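Local structure of tyrosine specific protein phosphatase (Trypanosoma cruzi, 4AZ1) at residues I101-A106 / V145-L151. The protein probably removes phosphate from phosphotyrosine residues of proteins. Residues are numbered along the deposited sequence; the frame is centred on the assembly and turned at random.
Sequences IPDFLA and VSGNCGL
Pro102 is the bump on the helix, and its ring fits into a hollow lined by Val145, Gly147 and the side chain of Asn148. Its CG lies 4.0 Å from Val145 CB, while its CB faces both Gly147 CA, also at 4.0 Å, and Asn148 ND2. Gly147 has no side chain, and its CA comes directly against the ring. Val145 answers with a forked end: CG1 drops between Leu105 CD1 and Ile101 CG2, 4.0 Å from each, and CG2 leans over CA and CB of Pro102. Further along, Leu151 lays both methyls against the Leu105-Ala106 backbone; CD1 rests 3.9 Å from Ala106 CB, and CD2 reaches Leu105 O. Asn148 closes the far side of the hollow. Its CG stands anti to its own carbonyl carbon (chi1 -64°), which carries the amide to the helix backbone, where ND2 lies over the Pro102-Asp103 peptide group, 3.1 Å from Pro102 C, and skirts the methyl of Ala106. The nearby carboxylate of Asp103, turned 80° from that amide plane, is engaged instead by Lys48 and the backbone N of Tyr76. The receiving loop is a beta-hairpin end: a type I' turn from Gly147 to Gly150, closed by Gly150 N to Gly147 O at 3.0 Å. Asp53 of the second subunit accepts hydrogen bonds from the backbone N of Ser146 and of Gly147, at the entry to the turn. The hairpin links edge strand 142-145 to strand 151-164 in the mixed sheet, and one flank of it, with the strand ends Val145 and Leu151 and Asn148 from the turn, packs against the start of helix 101-110, which leads on to strand 115-118 of the same sheet.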
ATOM      1  N   ILE A 101       2.903  -0.244  -2.040  1.00 32.41           N
ATOM      2  CA  ILE A 101       3.595   0.005  -0.776  1.00 38.79           C
ATOM      3  C   ILE A 101       3.575  -1.190   0.197  1.00 43.44           C
ATOM      4  O   ILE A 101       4.593  -1.459   0.839  1.00 42.44           O
ATOM      5  CB  ILE A 101       3.125   1.316  -0.104  1.00 35.76           C
ATOM      6  CG1 ILE A 101       3.700   2.519  -0.850  1.00 35.15           C
ATOM      7  CG2 ILE A 101       3.543   1.388   1.380  1.00 29.92           C
ATOM      8  CD1 ILE A 101       3.092   3.860  -0.401  1.00 31.15           C
ATOM      9  N   PRO A 102       2.436  -1.919   0.300  1.00 41.64           N
ATOM     10  CA  PRO A 102       2.487  -3.054   1.230  1.00 39.54           C
ATOM     11  C   PRO A 102       3.538  -4.081   0.796  1.00 40.27           C
ATOM     12  O   PRO A 102       4.229  -4.651   1.657  1.00 37.26           O
ATOM     13  CB  PRO A 102       1.080  -3.658   1.131  1.00 38.10           C
ATOM     14  CG  PRO A 102       0.205  -2.535   0.663  1.00 36.79           C
ATOM     15  CD  PRO A 102       1.076  -1.711  -0.243  1.00 38.52           C
ATOM     16  N   ASP A 103       3.643  -4.319  -0.512  1.00 31.07           N
ATOM     17  CA  ASP A 103       4.687  -5.189  -1.058  1.00 36.14           C
ATOM     18  C   ASP A 103       6.074  -4.685  -0.680  1.00 36.07           C
ATOM     19  O   ASP A 103       6.966  -5.461  -0.312  1.00 35.80           O
ATOM     20  CB  ASP A 103       4.590  -5.229  -2.580  1.00 46.52           C
ATOM     21  CG  ASP A 103       3.228  -5.687  -3.065  1.00 61.98           C
ATOM     22  OD1 ASP A 103       2.237  -4.928  -2.884  1.00 60.49           O
ATOM     23  OD2 ASP A 103       3.160  -6.800  -3.633  1.00 60.76           O
ATOM     24  N   PHE A 104       6.258  -3.379  -0.784  1.00 34.56           N
ATOM     25  CA  PHE A 104       7.570  -2.787  -0.556  1.00 32.75           C
ATOM     26  C   PHE A 104       7.955  -2.993   0.910  1.00 37.98           C
ATOM     27  O   PHE A 104       9.061  -3.461   1.218  1.00 38.16           O
ATOM     28  CB  PHE A 104       7.521  -1.304  -0.919  1.00 27.94           C
ATOM     29  CG  PHE A 104       8.829  -0.568  -0.734  1.00 34.42           C
ATOM     30  CD1 PHE A 104       9.910  -0.812  -1.572  1.00 31.09           C
ATOM     31  CD2 PHE A 104       8.961   0.393   0.258  1.00 32.83           C
ATOM     32  CE1 PHE A 104      11.106  -0.109  -1.411  1.00 36.77           C
ATOM     33  CE2 PHE A 104      10.158   1.095   0.429  1.00 28.93           C
ATOM     34  CZ  PHE A 104      11.223   0.847  -0.405  1.00 33.59           C
ATOM     35  N   LEU A 105       7.031  -2.671   1.808  1.00 33.25           N
ATOM     36  CA  LEU A 105       7.291  -2.791   3.243  1.00 35.27           C
ATOM     37  C   LEU A 105       7.492  -4.247   3.645  1.00 38.35           C
ATOM     38  O   LEU A 105       8.333  -4.564   4.506  1.00 37.34           O
ATOM     39  CB  LEU A 105       6.155  -2.160   4.063  1.00 33.42           C
ATOM     40  CG  LEU A 105       5.945  -0.653   3.855  1.00 32.08           C
ATOM     41  CD1 LEU A 105       4.863  -0.078   4.792  1.00 32.37           C
ATOM     42  CD2 LEU A 105       7.233   0.118   4.012  1.00 30.05           C
ATOM     43  N   ALA A 106       6.713  -5.134   3.030  1.00 36.77           N
ATOM     44  CA  ALA A 106       6.829  -6.559   3.320  1.00 36.91           C
ATOM     45  C   ALA A 106       8.208  -7.067   2.919  1.00 38.81           C
ATOM     46  O   ALA A 106       8.802  -7.910   3.607  1.00 42.11           O
ATOM     47  CB  ALA A 106       5.753  -7.345   2.591  1.00 43.90           C
ATOM     48  N   VAL A 145      -0.299  -0.637   6.852  1.00 37.17           N
ATOM     49  CA  VAL A 145      -0.860  -1.088   5.584  1.00 36.74           C
ATOM     50  C   VAL A 145      -1.747  -2.284   5.880  1.00 41.62           C
ATOM     51  O   VAL A 145      -1.518  -3.030   6.843  1.00 35.84           O
ATOM     52  CB  VAL A 145       0.209  -1.429   4.520  1.00 37.20           C
ATOM     53  CG1 VAL A 145       0.911  -0.161   4.027  1.00 28.74           C
ATOM     54  CG2 VAL A 145       1.223  -2.456   5.057  1.00 34.61           C
ATOM     55  N   SER A 146      -2.791  -2.446   5.084  1.00 34.97           N
ATOM     56  CA  SER A 146      -3.711  -3.541   5.307  1.00 43.91           C
ATOM     57  C   SER A 146      -3.283  -4.748   4.470  1.00 43.49           C
ATOM     58  O   SER A 146      -3.510  -5.900   4.857  1.00 45.74           O
ATOM     59  CB  SER A 146      -5.126  -3.107   4.950  1.00 38.64           C
ATOM     60  OG  SER A 146      -6.019  -4.201   5.041  1.00 42.96           O
ATOM     61  N   GLY A 147      -2.656  -4.467   3.327  1.00 37.13           N
ATOM     62  CA  GLY A 147      -2.251  -5.501   2.389  1.00 49.80           C
ATOM     63  C   GLY A 147      -1.206  -6.447   2.946  1.00 52.73           C
ATOM     64  O   GLY A 147      -0.526  -6.125   3.922  1.00 46.89           O
ATOM     65  N   ASN A 148      -1.084  -7.616   2.320  1.00 58.94           N
ATOM     66  CA  ASN A 148      -0.087  -8.610   2.708  1.00 54.29           C
ATOM     67  C   ASN A 148      -0.199  -9.015   4.176  1.00 54.81           C
ATOM     68  O   ASN A 148       0.813  -9.141   4.867  1.00 56.19           O
ATOM     69  CB  ASN A 148       1.327  -8.105   2.401  1.00 56.23           C
ATOM     70  CG  ASN A 148       1.570  -7.903   0.913  1.00 58.50           C
ATOM     71  OD1 ASN A 148       1.059  -8.650   0.081  1.00 65.71           O
ATOM     72  ND2 ASN A 148       2.353  -6.893   0.574  1.00 55.78           N
ATOM     73  N   CYS A 149      -1.435  -9.192   4.642  1.00 50.55           N
ATOM     74  CA  CYS A 149      -1.727  -9.576   6.027  1.00 61.63           C
ATOM     75  C   CYS A 149      -1.319  -8.553   7.092  1.00 57.30           C
ATOM     76  O   CYS A 149      -1.329  -8.856   8.295  1.00 59.02           O
ATOM     77  CB  CYS A 149      -1.165 -10.968   6.342  1.00 72.05           C
ATOM     78  SG  CYS A 149      -2.006 -12.262   5.403  1.00 77.99           S
ATOM     79  N   GLY A 150      -0.966  -7.349   6.642  1.00 54.15           N
ATOM     80  CA  GLY A 150      -0.779  -6.217   7.529  1.00 49.77           C
ATOM     81  C   GLY A 150       0.613  -5.985   8.084  1.00 48.19           C
ATOM     82  O   GLY A 150       1.231  -6.879   8.665  1.00 47.22           O
ATOM     83  N   LEU A 151       1.108  -4.765   7.911  1.00 41.44           N
ATOM     84  CA  LEU A 151       2.338  -4.339   8.570  1.00 43.29           C
ATOM     85  C   LEU A 151       2.096  -2.982   9.205  1.00 44.34           C
ATOM     86  O   LEU A 151       1.273  -2.188   8.727  1.00 42.78           O
ATOM     87  CB  LEU A 151       3.507  -4.238   7.588  1.00 44.30           C
ATOM     88  CG  LEU A 151       4.058  -5.508   6.927  1.00 57.44           C
ATOM     89  CD1 LEU A 151       3.703  -5.570   5.443  1.00 66.79           C
ATOM     90  CD2 LEU A 151       5.565  -5.592   7.108  1.00 51.66           C
TER